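Side-chain contacts in cystathionine beta-lyase family protein, YNBB B.subtilis ortholog (Clostridium acetobutylicum, PDB 3HVY), which is a pyridoxal phosphate-containing protein, probably a lyase of sulfur amino acid metabolism such as cystathionine beta-lyase, with a proposed part in aluminium resistance: residues D77-V82 against G285-L290; P96-G101 against I105-F110. All coordinates share one frame; numbering follows the deposited sequence.

In the fold
Both contacts are buried, their centres about 17 Å apart, and contact 2 falls within the long run of chain between the two halves of contact 1. In contact 1, helix 74-87 meets the first turn of helix 287-317; from helix 74-87 the chain runs on through strand 91-95 into the loop of contact 2 and helix 101-111. The two contacts touch directly where CG2 of Val286 packs on CB of Pro96 at 3.8 Å. Contact 2 lies at the active site, since its helix begins at the cofactor phosphate carried by the modified lysine at position 244. Contact 1 joins two helices, with the Leu79 side chain about 14 Å from a bound sodium ion.

Contact 1. Residues D77-V82 against G285-L290; sequences DSLDRV and GVMRSL
Leu79 reaches from helix 74-87 toward Met287 and Leu290, and everything that crosses between the segments is apolar. The CD2 methyl does most of the touching: it lies 3.6 Å from CE of Met287, a selenomethionine, and 3.7 Å from CB of Leu290. CB of Leu79 also meets the Met287 CE, at 3.8 Å, so that one methyl sits against both the root and a branch of the leucine. Bends at chi2 and chi3 (both -51°) fold the Met287 chain back on itself and swing CE across to Leu79, which it meets obliquely. The Leu290 side chain, by contrast, crosses Leu79 at about a right angle.

In the fold this joins the helix leading into strand 91-95 to the start of the long helix 287-317, whose Tyr291 and Leu294 also pack on Leu79.

Polar bonds stay within one side or lead elsewhere. Val286 O is gripped twice, by Ser289 OG at 2.8 Å and by Leu290 N at 3.1 Å, which ties down the opening turn of helix 287-317. Asp80, on helix 74-87, forms a salt bridge to Arg95; Arg288, on helix 287-317, donates from NH2 to Asn65 O of a second subunit.

Contact 2. Residues P96-G101 against I105-F110; sequences PHFVNG and IGAALF
Gly101 O accepts the backbone N-H of Ile105 at 2.9 Å, with an N-H...O angle of 164° and the donor close to the line of the carbonyl bond. This is an i to i+4 bond in the first turn of helix 101-111, whose N-terminus is a phosphate-binding element of the fold type I (aspartate aminotransferase-like) pyridoxal phosphate enzymes: Gly101 N donates to OP2 of the cofactor joined to the lysine at position 244. The helix end, with its dipole, would be expected to help stabilise that anionic group. Asn100 is the N-cap, its OD1 taking the backbone N of His103, and the ring of His103 in turn accepts from Val99 N through ND1. Loop and first turn are thus tied together by side chains as well as by the main chain.

The apolar part of the contact is made by Phe98. Its ring presents an edge to Ala107, whose CB lies near the ring plane, 4.2 Å from CE1. The same ring meets His103 edge-to-face and packs on Ile257 and Val271. Ala107 packs on both as well, so the loop and this face of helix 101-111 share strand 255-259 and helix 261-271 as neighbours. From a fourth subunit, Phe284 packs on Pro96, and Val99 packs on Gly281 of that subunit.

Ile105 itself leans back along its own hydrogen bond. With CG1 beside the backbone N (chi1 -69°), the longer branch of the side chain runs past the accepting carbonyl, and CG1 and CD1 approach Gly101 O to 3.4 and 3.6 Å.

Contact 1. Residues D77-V82 against G285-L290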
loop_
_atom_site.group_PDB
_atom_site.type_symbol
_atom_site.label_atom_id
_atom_site.label_comp_id
_atom_site.label_asym_id
_atom_site.label_seq_id
_atom_site.Cartn_x
_atom_site.Cartn_y
_atom_site.Cartn_z
ATOM N N ASP D 77 5.617 -6.183 16.579
ATOM C CA ASP D 77 6.144 -6.758 17.817
ATOM C C ASP D 77 5.567 -8.127 18.106
ATOM O O ASP D 77 6.254 -8.994 18.616
ATOM C CB ASP D 77 5.921 -5.796 18.986
ATOM C CG ASP D 77 6.725 -4.504 18.817
ATOM O OD1 ASP D 77 7.745 -4.483 18.059
ATOM O OD2 ASP D 77 6.303 -3.518 19.407
ATOM N N SER D 78 4.318 -8.347 17.754
ATOM C CA SER D 78 3.729 -9.656 17.957
ATOM C C SER D 78 4.221 -10.663 16.926
ATOM O O SER D 78 4.286 -11.890 17.218
ATOM C CB SER D 78 2.201 -9.556 17.893
ATOM O OG SER D 78 1.653 -8.910 19.039
ATOM N N LEU D 79 4.542 -10.202 15.718
ATOM C CA LEU D 79 5.090 -11.163 14.713
ATOM C C LEU D 79 6.426 -11.666 15.211
ATOM O O LEU D 79 6.721 -12.846 15.115
ATOM C CB LEU D 79 5.206 -10.608 13.319
ATOM C CG LEU D 79 5.640 -11.593 12.214
ATOM C CD1 LEU D 79 4.642 -12.722 12.081
ATOM C CD2 LEU D 79 5.730 -10.835 10.906
ATOM N N ASP D 80 7.259 -10.776 15.718
ATOM C CA ASP D 80 8.493 -11.234 16.374
ATOM C C ASP D 80 8.235 -12.305 17.451
ATOM O O ASP D 80 8.972 -13.277 17.539
ATOM C CB ASP D 80 9.210 -10.074 17.027
ATOM C CG ASP D 80 9.759 -9.060 16.023
ATOM O OD1 ASP D 80 9.755 -9.342 14.820
ATOM O OD2 ASP D 80 10.168 -7.934 16.456
ATOM N N ARG D 81 7.210 -12.118 18.304
ATOM C CA ARG D 81 6.919 -13.120 19.331
ATOM C C ARG D 81 6.448 -14.438 18.716
ATOM O O ARG D 81 6.834 -15.520 19.169
ATOM C CB ARG D 81 5.908 -12.599 20.323
ATOM C CG ARG D 81 6.511 -11.554 21.241
ATOM C CD ARG D 81 5.584 -11.213 22.410
ATOM N NE ARG D 81 4.509 -10.321 21.987
ATOM C CZ ARG D 81 4.624 -8.989 21.882
ATOM N NH1 ARG D 81 5.730 -8.342 22.229
ATOM N NH2 ARG D 81 3.597 -8.281 21.467
ATOM N N VAL D 82 5.667 -14.360 17.639
ATOM C CA VAL D 82 5.187 -15.586 16.962
ATOM C C VAL D 82 6.383 -16.391 16.390
ATOM O O VAL D 82 6.476 -17.601 16.601
ATOM C CB VAL D 82 4.115 -15.246 15.880
ATOM C CG1 VAL D 82 3.846 -16.449 14.968
ATOM C CG2 VAL D 82 2.788 -14.736 16.593
ATOM N N GLY D 285 2.497 -1.067 6.029
ATOM C CA GLY D 285 1.270 -1.824 5.812
ATOM C C GLY D 285 1.475 -3.287 5.396
ATOM O O GLY D 285 0.532 -3.943 4.983
ATOM N N VAL D 286 2.689 -3.824 5.509
ATOM C CA VAL D 286 2.925 -5.214 5.109
ATOM C C VAL D 286 2.506 -6.297 6.119
ATOM O O VAL D 286 2.597 -7.487 5.812
ATOM C CB VAL D 286 4.399 -5.457 4.675
ATOM C CG1 VAL D 286 4.794 -4.416 3.669
ATOM C CG2 VAL D 286 5.391 -5.511 5.893
HETATM N N MSE D 287 2.039 -5.922 7.304
HETATM C CA MSE D 287 1.908 -6.929 8.365
HETATM C C MSE D 287 0.918 -8.053 8.003
HETATM O O MSE D 287 1.233 -9.233 8.194
HETATM C CB MSE D 287 1.579 -6.295 9.728
HETATM C CG MSE D 287 2.641 -5.332 10.284
HETATM SE SE MSE D 287 4.477 -6.057 10.303
HETATM C CE MSE D 287 4.019 -7.677 11.190
ATOM N N ARG D 288 -0.270 -7.740 7.472
ATOM C CA ARG D 288 -1.202 -8.828 7.133
ATOM C C ARG D 288 -0.507 -9.865 6.214
ATOM O O ARG D 288 -0.582 -11.042 6.427
ATOM C CB ARG D 288 -2.466 -8.262 6.478
ATOM C CG ARG D 288 -3.512 -9.279 6.134
ATOM C CD ARG D 288 -4.740 -8.680 5.411
ATOM N NE ARG D 288 -5.548 -7.876 6.339
ATOM C CZ ARG D 288 -5.606 -6.544 6.338
ATOM N NH1 ARG D 288 -4.960 -5.830 5.430
ATOM N NH2 ARG D 288 -6.340 -5.912 7.226
ATOM N N SER D 289 0.220 -9.399 5.204
ATOM C CA SER D 289 0.828 -10.302 4.254
ATOM C C SER D 289 1.907 -11.155 4.911
ATOM O O SER D 289 2.066 -12.325 4.538
ATOM C CB SER D 289 1.352 -9.520 3.050
ATOM O OG SER D 289 2.568 -8.835 3.381
ATOM N N LEU D 290 2.627 -10.607 5.894
ATOM C CA LEU D 290 3.684 -11.378 6.566
ATOM C C LEU D 290 3.081 -12.455 7.458
ATOM O O LEU D 290 3.582 -13.575 7.486
ATOM C CB LEU D 290 4.632 -10.479 7.390
ATOM C CG LEU D 290 5.468 -9.453 6.609
ATOM C CD1 LEU D 290 6.407 -8.634 7.532
ATOM C CD2 LEU D 290 6.219 -10.223 5.464
#

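Contact 2. Residues P96-G101 against I105-F110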
loop_
_atom_site.group_PDB
_atom_site.type_symbol
_atom_site.label_atom_id
_atom_site.label_comp_id
_atom_site.label_asym_id
_atom_site.label_seq_id
_atom_site.Cartn_x
_atom_site.Cartn_y
_atom_site.Cartn_z
ATOM N N PRO D 96 10.440 -5.965 7.222
ATOM C CA PRO D 96 10.433 -5.786 5.752
ATOM C C PRO D 96 11.664 -4.961 5.313
ATOM O O PRO D 96 12.042 -4.915 4.137
ATOM C CB PRO D 96 9.146 -4.976 5.524
ATOM C CG PRO D 96 9.050 -4.140 6.783
ATOM C CD PRO D 96 9.457 -5.097 7.880
ATOM N N HIS D 97 12.307 -4.322 6.276
ATOM C CA HIS D 97 13.455 -3.471 5.991
ATOM C C HIS D 97 14.681 -4.211 5.484
ATOM O O HIS D 97 15.607 -3.573 4.932
ATOM C CB HIS D 97 13.836 -2.649 7.222
ATOM C CG HIS D 97 12.682 -1.909 7.837
ATOM N ND1 HIS D 97 12.599 -0.532 7.858
ATOM C CD2 HIS D 97 11.553 -2.366 8.449
ATOM C CE1 HIS D 97 11.458 -0.176 8.436
ATOM N NE2 HIS D 97 10.811 -1.266 8.813
ATOM N N PHE D 98 14.791 -5.511 5.737
ATOM C CA PHE D 98 15.937 -6.236 5.198
ATOM C C PHE D 98 15.738 -6.327 3.674
ATOM O O PHE D 98 14.666 -6.699 3.197
ATOM C CB PHE D 98 16.054 -7.628 5.749
ATOM C CG PHE D 98 16.433 -7.725 7.212
ATOM C CD1 PHE D 98 17.724 -7.501 7.636
ATOM C CD2 PHE D 98 15.478 -8.112 8.149
ATOM C CE1 PHE D 98 18.062 -7.660 8.934
ATOM C CE2 PHE D 98 15.828 -8.272 9.481
ATOM C CZ PHE D 98 17.078 -8.048 9.861
ATOM N N VAL D 99 16.781 -6.002 2.922
ATOM C CA VAL D 99 16.675 -5.910 1.482
ATOM C C VAL D 99 16.789 -7.262 0.805
ATOM O O VAL D 99 16.361 -7.396 -0.345
ATOM C CB VAL D 99 17.704 -4.889 0.880
ATOM C CG1 VAL D 99 17.452 -3.500 1.436
ATOM C CG2 VAL D 99 19.198 -5.288 1.051
ATOM N N ASN D 100 17.402 -8.230 1.511
ATOM C CA ASN D 100 17.534 -9.620 1.075
ATOM C C ASN D 100 18.036 -10.453 2.271
ATOM O O ASN D 100 18.217 -9.939 3.380
ATOM C CB ASN D 100 18.449 -9.746 -0.161
ATOM C CG ASN D 100 19.859 -9.246 0.089
ATOM O OD1 ASN D 100 20.303 -9.194 1.236
ATOM N ND2 ASN D 100 20.562 -8.834 -0.987
ATOM N N GLY D 101 18.242 -11.741 2.068
ATOM C CA GLY D 101 18.610 -12.610 3.192
ATOM C C GLY D 101 20.061 -12.382 3.553
ATOM O O GLY D 101 20.415 -12.538 4.700
ATOM N N ILE D 105 21.647 -12.031 7.307
ATOM C CA ILE D 105 22.796 -12.836 7.699
ATOM C C ILE D 105 23.946 -11.929 8.107
ATOM O O ILE D 105 24.478 -12.048 9.208
ATOM C CB ILE D 105 23.218 -13.838 6.582
ATOM C CG1 ILE D 105 22.138 -14.940 6.412
ATOM C CG2 ILE D 105 24.607 -14.478 6.902
ATOM C CD1 ILE D 105 22.196 -15.607 5.103
ATOM N N GLY D 106 24.275 -10.978 7.250
ATOM C CA GLY D 106 25.288 -9.970 7.563
ATOM C C GLY D 106 25.067 -9.205 8.860
ATOM O O GLY D 106 26.015 -8.983 9.606
ATOM N N ALA D 107 23.830 -8.791 9.126
ATOM C CA ALA D 107 23.510 -8.043 10.327
ATOM C C ALA D 107 23.748 -8.937 11.571
ATOM O O ALA D 107 24.203 -8.464 12.616
ATOM C CB ALA D 107 22.064 -7.549 10.271
ATOM N N ALA D 108 23.403 -10.221 11.465
ATOM C CA ALA D 108 23.606 -11.169 12.561
ATOM C C ALA D 108 25.104 -11.315 12.858
ATOM O O ALA D 108 25.493 -11.353 14.014
ATOM C CB ALA D 108 22.971 -12.517 12.272
ATOM N N LEU D 109 25.945 -11.316 11.815
ATOM C CA LEU D 109 27.375 -11.410 11.986
ATOM C C LEU D 109 27.990 -10.118 12.521
ATOM O O LEU D 109 28.632 -10.137 13.573
ATOM C CB LEU D 109 28.048 -11.840 10.683
ATOM C CG LEU D 109 27.586 -13.219 10.145
ATOM C CD1 LEU D 109 28.065 -13.429 8.677
ATOM C CD2 LEU D 109 28.060 -14.303 11.110
ATOM N N PHE D 110 27.773 -8.998 11.825
ATOM C CA PHE D 110 28.317 -7.720 12.255
ATOM C C PHE D 110 27.939 -7.428 13.684
ATOM O O PHE D 110 28.773 -7.076 14.491
ATOM C CB PHE D 110 27.874 -6.561 11.369
ATOM C CG PHE D 110 28.778 -6.303 10.218
ATOM C CD1 PHE D 110 29.959 -5.614 10.398
ATOM C CD2 PHE D 110 28.447 -6.742 8.941
ATOM C CE1 PHE D 110 30.843 -5.380 9.324
ATOM C CE2 PHE D 110 29.345 -6.523 7.860
ATOM C CZ PHE D 110 30.528 -5.831 8.068
#